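Long-range contact in beta-galactosidase (Geobacillus stearothermophilus, PDB 4OIF), which probably hydrolyses terminal non-reducing beta-D-galactose residues of beta-D-galactosides, as a zinc-containing, trimeric member of glycosyl hydrolase family 42: residues Y446-V458 against R617-Q631. Residues are numbered along the deposited sequence; the frame is centred on the assembly and turned at random.
Sequences YRPFWERDIPVDV and RPVLFVKHEKGVSVQ. With GOL (glycerol), chain I.
A Schellman motif ends helix 438-451, and its positive-phi residue, Asp453, carries the contact with His624 and Val630 of the C-terminal beta domain. The case illustrates how one buried carboxylate can join two domains, here the trimerisation domain and the beta domain that follows it. Each oxygen has its own N-H. His624 NE2 gives an almost straight bond (171°) to Asp453 OD2, 2.6 Å long, in the ring plane and on the syn lone pair. Ring and carboxylate planes are turned 49° apart. The backbone N of Val630, in strand 628-634, reaches Asp453 OD1 at 2.8 Å from well above the carboxylate plane, and water 3, 2.7 Å from Asp453 OD1, probably donates to it as well. The imidazole is held at both nitrogens, because ND1 donates to Glu625 O; its CG sits between backbone N and carbonyl carbon (chi1 63°), which turns NE2 to the aspartate. Val628 CG1 lies over one ring face and a glycerol, probably from the crystallisation liquor, over the other. Replacing this histidine by an alanine would remove the NE2 donor, and is likely to leave Asp453 OD2 without its mate and the carboxylate freer to turn. Beside this centre Ser629 CB packs 3.6 Å from Trp450 CZ2, while water 1 links Trp450 NE1 to Ser629 OG. Further along, Pro618 CB rests 3.2 Å from Asp453 O, and Pro455 CG meets Val619 CG2. With an N-H on each oxygen, the carboxylate is probably kept as the anion; since both His624 nitrogens donate, that ring is probably protonated, making the junction partly ionic.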
# COMPACT_ATOMS: atom_id res chain seq x y z
N TYR A 446 -10.56 8.49 29.67
CA TYR A 446 -9.56 9.04 30.57
C TYR A 446 -9.56 10.57 30.55
O TYR A 446 -9.35 11.21 31.58
CB TYR A 446 -8.20 8.48 30.15
CG TYR A 446 -6.97 8.89 30.93
CD1 TYR A 446 -6.67 8.29 32.14
CD2 TYR A 446 -6.05 9.78 30.39
CE1 TYR A 446 -5.51 8.61 32.83
CE2 TYR A 446 -4.88 10.11 31.06
CZ TYR A 446 -4.61 9.51 32.29
OH TYR A 446 -3.44 9.83 32.98
N ARG A 447 -9.81 11.13 29.37
CA ARG A 447 -9.63 12.57 29.13
C ARG A 447 -10.22 13.50 30.22
O ARG A 447 -9.50 14.36 30.72
CB ARG A 447 -10.21 12.96 27.76
CG ARG A 447 -10.13 14.47 27.50
CD ARG A 447 -10.94 14.89 26.30
NE ARG A 447 -10.46 14.23 25.09
CZ ARG A 447 -9.39 14.62 24.42
NH1 ARG A 447 -8.69 15.67 24.84
NH2 ARG A 447 -9.01 13.97 23.33
N PRO A 448 -11.50 13.34 30.60
CA PRO A 448 -12.02 14.27 31.61
C PRO A 448 -11.30 14.18 32.95
O PRO A 448 -11.18 15.18 33.64
CB PRO A 448 -13.49 13.85 31.76
CG PRO A 448 -13.82 13.15 30.50
CD PRO A 448 -12.55 12.42 30.12
N PHE A 449 -10.82 13.00 33.31
CA PHE A 449 -10.13 12.82 34.60
C PHE A 449 -8.74 13.45 34.55
O PHE A 449 -8.30 14.08 35.51
CB PHE A 449 -10.08 11.33 34.96
CG PHE A 449 -11.45 10.75 35.18
CD1 PHE A 449 -12.02 10.76 36.45
CD2 PHE A 449 -12.21 10.28 34.11
CE1 PHE A 449 -13.30 10.27 36.65
CE2 PHE A 449 -13.49 9.79 34.31
CZ PHE A 449 -14.04 9.78 35.58
N TRP A 450 -8.08 13.33 33.41
CA TRP A 450 -6.80 13.99 33.19
C TRP A 450 -7.00 15.50 33.25
O TRP A 450 -6.21 16.20 33.89
CB TRP A 450 -6.20 13.58 31.83
CG TRP A 450 -4.76 13.99 31.64
CD1 TRP A 450 -3.65 13.38 32.18
CD2 TRP A 450 -4.27 15.08 30.87
NE1 TRP A 450 -2.51 14.03 31.78
CE2 TRP A 450 -2.86 15.08 30.97
CE3 TRP A 450 -4.89 16.07 30.09
CZ2 TRP A 450 -2.06 16.03 30.33
CZ3 TRP A 450 -4.10 17.01 29.46
CH2 TRP A 450 -2.70 16.99 29.58
N GLU A 451 -8.05 15.99 32.61
CA GLU A 451 -8.33 17.43 32.56
C GLU A 451 -8.67 17.98 33.95
O GLU A 451 -8.57 19.19 34.18
CB GLU A 451 -9.45 17.73 31.55
CG GLU A 451 -9.02 17.62 30.09
CD GLU A 451 -10.14 17.90 29.09
OE1 GLU A 451 -11.26 18.19 29.52
OE2 GLU A 451 -9.89 17.81 27.86
N ARG A 452 -9.05 17.10 34.87
CA ARG A 452 -9.39 17.49 36.23
C ARG A 452 -8.32 17.07 37.25
O ARG A 452 -8.49 17.28 38.46
CB ARG A 452 -10.73 16.87 36.63
CG ARG A 452 -11.91 17.47 35.93
CD ARG A 452 -12.33 18.76 36.58
NE ARG A 452 -13.61 19.21 36.07
CZ ARG A 452 -13.80 20.35 35.43
NH1 ARG A 452 -12.78 21.18 35.23
NH2 ARG A 452 -15.01 20.67 34.99
N ASP A 453 -7.25 16.44 36.78
CA ASP A 453 -6.15 16.07 37.65
C ASP A 453 -6.61 15.04 38.67
O ASP A 453 -6.13 14.98 39.80
CB ASP A 453 -5.57 17.31 38.34
CG ASP A 453 -5.24 18.40 37.35
OD1 ASP A 453 -4.68 18.08 36.28
OD2 ASP A 453 -5.56 19.58 37.62
N ILE A 454 -7.57 14.22 38.25
CA ILE A 454 -8.05 13.16 39.10
C ILE A 454 -7.24 11.89 38.87
O ILE A 454 -7.13 11.42 37.74
CB ILE A 454 -9.54 12.90 38.86
CG1 ILE A 454 -10.32 14.14 39.30
CG2 ILE A 454 -9.99 11.67 39.61
CD1 ILE A 454 -11.78 13.94 39.40
N PRO A 455 -6.65 11.34 39.94
CA PRO A 455 -5.76 10.19 39.77
C PRO A 455 -6.53 9.03 39.17
O PRO A 455 -7.69 8.82 39.52
CB PRO A 455 -5.29 9.88 41.20
CG PRO A 455 -5.53 11.14 41.96
CD PRO A 455 -6.76 11.75 41.35
N VAL A 456 -5.91 8.31 38.24
CA VAL A 456 -6.54 7.16 37.61
C VAL A 456 -5.57 5.99 37.54
O VAL A 456 -4.40 6.16 37.19
CB VAL A 456 -7.05 7.50 36.18
CG1 VAL A 456 -7.57 6.25 35.48
CG2 VAL A 456 -8.13 8.55 36.24
N ASP A 457 -6.05 4.81 37.92
CA ASP A 457 -5.37 3.57 37.63
C ASP A 457 -5.95 3.01 36.34
O ASP A 457 -7.18 2.94 36.19
CB ASP A 457 -5.53 2.56 38.76
CG ASP A 457 -4.58 2.79 39.93
OD1 ASP A 457 -3.85 3.81 39.93
OD2 ASP A 457 -4.58 1.96 40.84
N VAL A 458 -5.10 2.60 35.41
CA VAL A 458 -5.60 1.82 34.27
C VAL A 458 -5.26 0.37 34.54
O VAL A 458 -4.11 -0.03 34.47
CB VAL A 458 -4.99 2.28 32.94
CG1 VAL A 458 -5.50 1.42 31.79
CG2 VAL A 458 -5.33 3.74 32.68
N ARG A 617 -11.74 13.82 43.67
CA ARG A 617 -10.91 15.02 43.75
C ARG A 617 -9.47 14.75 43.33
O ARG A 617 -9.01 13.61 43.33
CB ARG A 617 -10.93 15.59 45.17
CG ARG A 617 -12.19 16.38 45.47
CD ARG A 617 -12.10 17.13 46.79
NE ARG A 617 -12.71 16.40 47.90
CZ ARG A 617 -13.08 16.98 49.05
NH1 ARG A 617 -12.91 18.29 49.23
NH2 ARG A 617 -13.64 16.25 50.01
N PRO A 618 -8.75 15.81 42.94
CA PRO A 618 -7.30 15.69 42.82
C PRO A 618 -6.67 15.59 44.19
O PRO A 618 -7.34 15.82 45.20
CB PRO A 618 -6.90 17.00 42.13
CG PRO A 618 -7.98 17.94 42.49
CD PRO A 618 -9.23 17.13 42.50
N VAL A 619 -5.39 15.25 44.23
CA VAL A 619 -4.68 15.20 45.50
C VAL A 619 -4.49 16.63 46.01
O VAL A 619 -4.72 16.91 47.18
CB VAL A 619 -3.34 14.49 45.34
CG1 VAL A 619 -2.42 14.79 46.51
CG2 VAL A 619 -3.56 12.99 45.17
N LEU A 620 -4.07 17.54 45.15
CA LEU A 620 -4.09 18.95 45.50
C LEU A 620 -4.76 19.72 44.40
O LEU A 620 -4.32 19.68 43.25
CB LEU A 620 -2.68 19.49 45.74
CG LEU A 620 -2.60 21.00 46.03
CD1 LEU A 620 -3.16 21.33 47.41
CD2 LEU A 620 -1.17 21.50 45.88
N PHE A 621 -5.84 20.42 44.73
CA PHE A 621 -6.51 21.23 43.73
C PHE A 621 -5.64 22.42 43.31
O PHE A 621 -5.12 23.15 44.15
CB PHE A 621 -7.86 21.74 44.23
CG PHE A 621 -8.53 22.67 43.25
CD1 PHE A 621 -9.17 22.16 42.14
CD2 PHE A 621 -8.48 24.04 43.43
CE1 PHE A 621 -9.78 23.01 41.21
CE2 PHE A 621 -9.08 24.90 42.51
CZ PHE A 621 -9.73 24.38 41.40
N VAL A 622 -5.47 22.59 42.01
CA VAL A 622 -4.83 23.77 41.48
C VAL A 622 -5.74 24.32 40.39
O VAL A 622 -6.17 23.58 39.52
CB VAL A 622 -3.44 23.48 40.89
CG1 VAL A 622 -2.85 24.75 40.30
CG2 VAL A 622 -2.52 22.88 41.93
N LYS A 623 -6.03 25.62 40.45
CA LYS A 623 -6.85 26.25 39.41
C LYS A 623 -6.00 26.57 38.19
O LYS A 623 -4.95 27.20 38.30
CB LYS A 623 -7.50 27.52 39.96
CG LYS A 623 -8.24 28.36 38.94
CD LYS A 623 -9.14 29.37 39.65
CE LYS A 623 -9.96 30.18 38.65
NZ LYS A 623 -9.11 31.02 37.76
N HIS A 624 -6.45 26.11 37.02
CA HIS A 624 -5.67 26.27 35.79
C HIS A 624 -6.53 26.10 34.53
O HIS A 624 -7.65 25.59 34.59
CB HIS A 624 -4.50 25.27 35.76
CG HIS A 624 -4.93 23.84 35.75
ND1 HIS A 624 -5.47 23.23 34.64
CD2 HIS A 624 -4.91 22.90 36.72
CE1 HIS A 624 -5.76 21.97 34.92
NE2 HIS A 624 -5.42 21.74 36.18
N GLU A 625 -5.98 26.52 33.40
CA GLU A 625 -6.59 26.31 32.09
C GLU A 625 -6.21 24.95 31.51
O GLU A 625 -5.32 24.27 32.04
CB GLU A 625 -6.16 27.41 31.11
CG GLU A 625 -6.50 28.81 31.60
CD GLU A 625 -7.99 29.02 31.81
OE1 GLU A 625 -8.79 28.35 31.13
OE2 GLU A 625 -8.37 29.84 32.67
N LYS A 626 -6.89 24.58 30.43
CA LYS A 626 -6.61 23.32 29.74
C LYS A 626 -5.17 23.23 29.25
O LYS A 626 -4.62 24.19 28.71
CB LYS A 626 -7.58 23.15 28.57
CG LYS A 626 -8.96 22.72 29.00
CD LYS A 626 -9.89 22.51 27.82
CE LYS A 626 -11.19 21.90 28.30
NZ LYS A 626 -11.50 22.37 29.68
N GLY A 627 -4.54 22.08 29.46
CA GLY A 627 -3.18 21.87 28.99
C GLY A 627 -2.18 22.00 30.11
O GLY A 627 -0.97 21.82 29.93
N VAL A 628 -2.69 22.36 31.28
CA VAL A 628 -1.90 22.28 32.49
C VAL A 628 -2.30 21.03 33.22
O VAL A 628 -3.47 20.87 33.57
CB VAL A 628 -2.09 23.48 33.41
CG1 VAL A 628 -1.41 23.24 34.75
CG2 VAL A 628 -1.56 24.71 32.76
N SER A 629 -1.35 20.14 33.44
CA SER A 629 -1.60 18.88 34.10
C SER A 629 -1.08 18.95 35.52
O SER A 629 0.06 19.33 35.75
CB SER A 629 -0.95 17.73 33.32
OG SER A 629 -1.12 16.50 34.00
N VAL A 630 -1.91 18.58 36.48
CA VAL A 630 -1.44 18.50 37.85
C VAL A 630 -1.54 17.05 38.29
O VAL A 630 -2.61 16.46 38.21
CB VAL A 630 -2.25 19.41 38.80
CG1 VAL A 630 -1.78 19.22 40.23
CG2 VAL A 630 -2.12 20.88 38.38
N GLN A 631 -0.42 16.47 38.71
CA GLN A 631 -0.40 15.07 39.10
C GLN A 631 0.43 14.89 40.35
O GLN A 631 1.43 15.58 40.51
CB GLN A 631 0.18 14.20 37.97
CG GLN A 631 -0.73 14.03 36.76
CD GLN A 631 -1.96 13.23 37.08
OE1 GLN A 631 -1.94 12.32 37.92
NE2 GLN A 631 -3.06 13.57 36.42
C1 GOL I . -8.18 22.63 37.47
O1 GOL I . -8.57 22.00 38.67
C2 GOL I . -9.24 22.41 36.42
O2 GOL I . -10.02 21.29 36.80
C3 GOL I . -10.08 23.68 36.43
O3 GOL I . -9.40 24.67 37.18
O HOH W 1 0.18 13.94 33.17
O HOH W 2 -5.38 18.77 32.75
O HOH W 3 -3.66 15.94 35.06
O HOH W 4 -4.00 14.78 41.44
O HOH W 5 -5.34 11.56 35.59
O HOH W 6 -3.75 9.69 36.66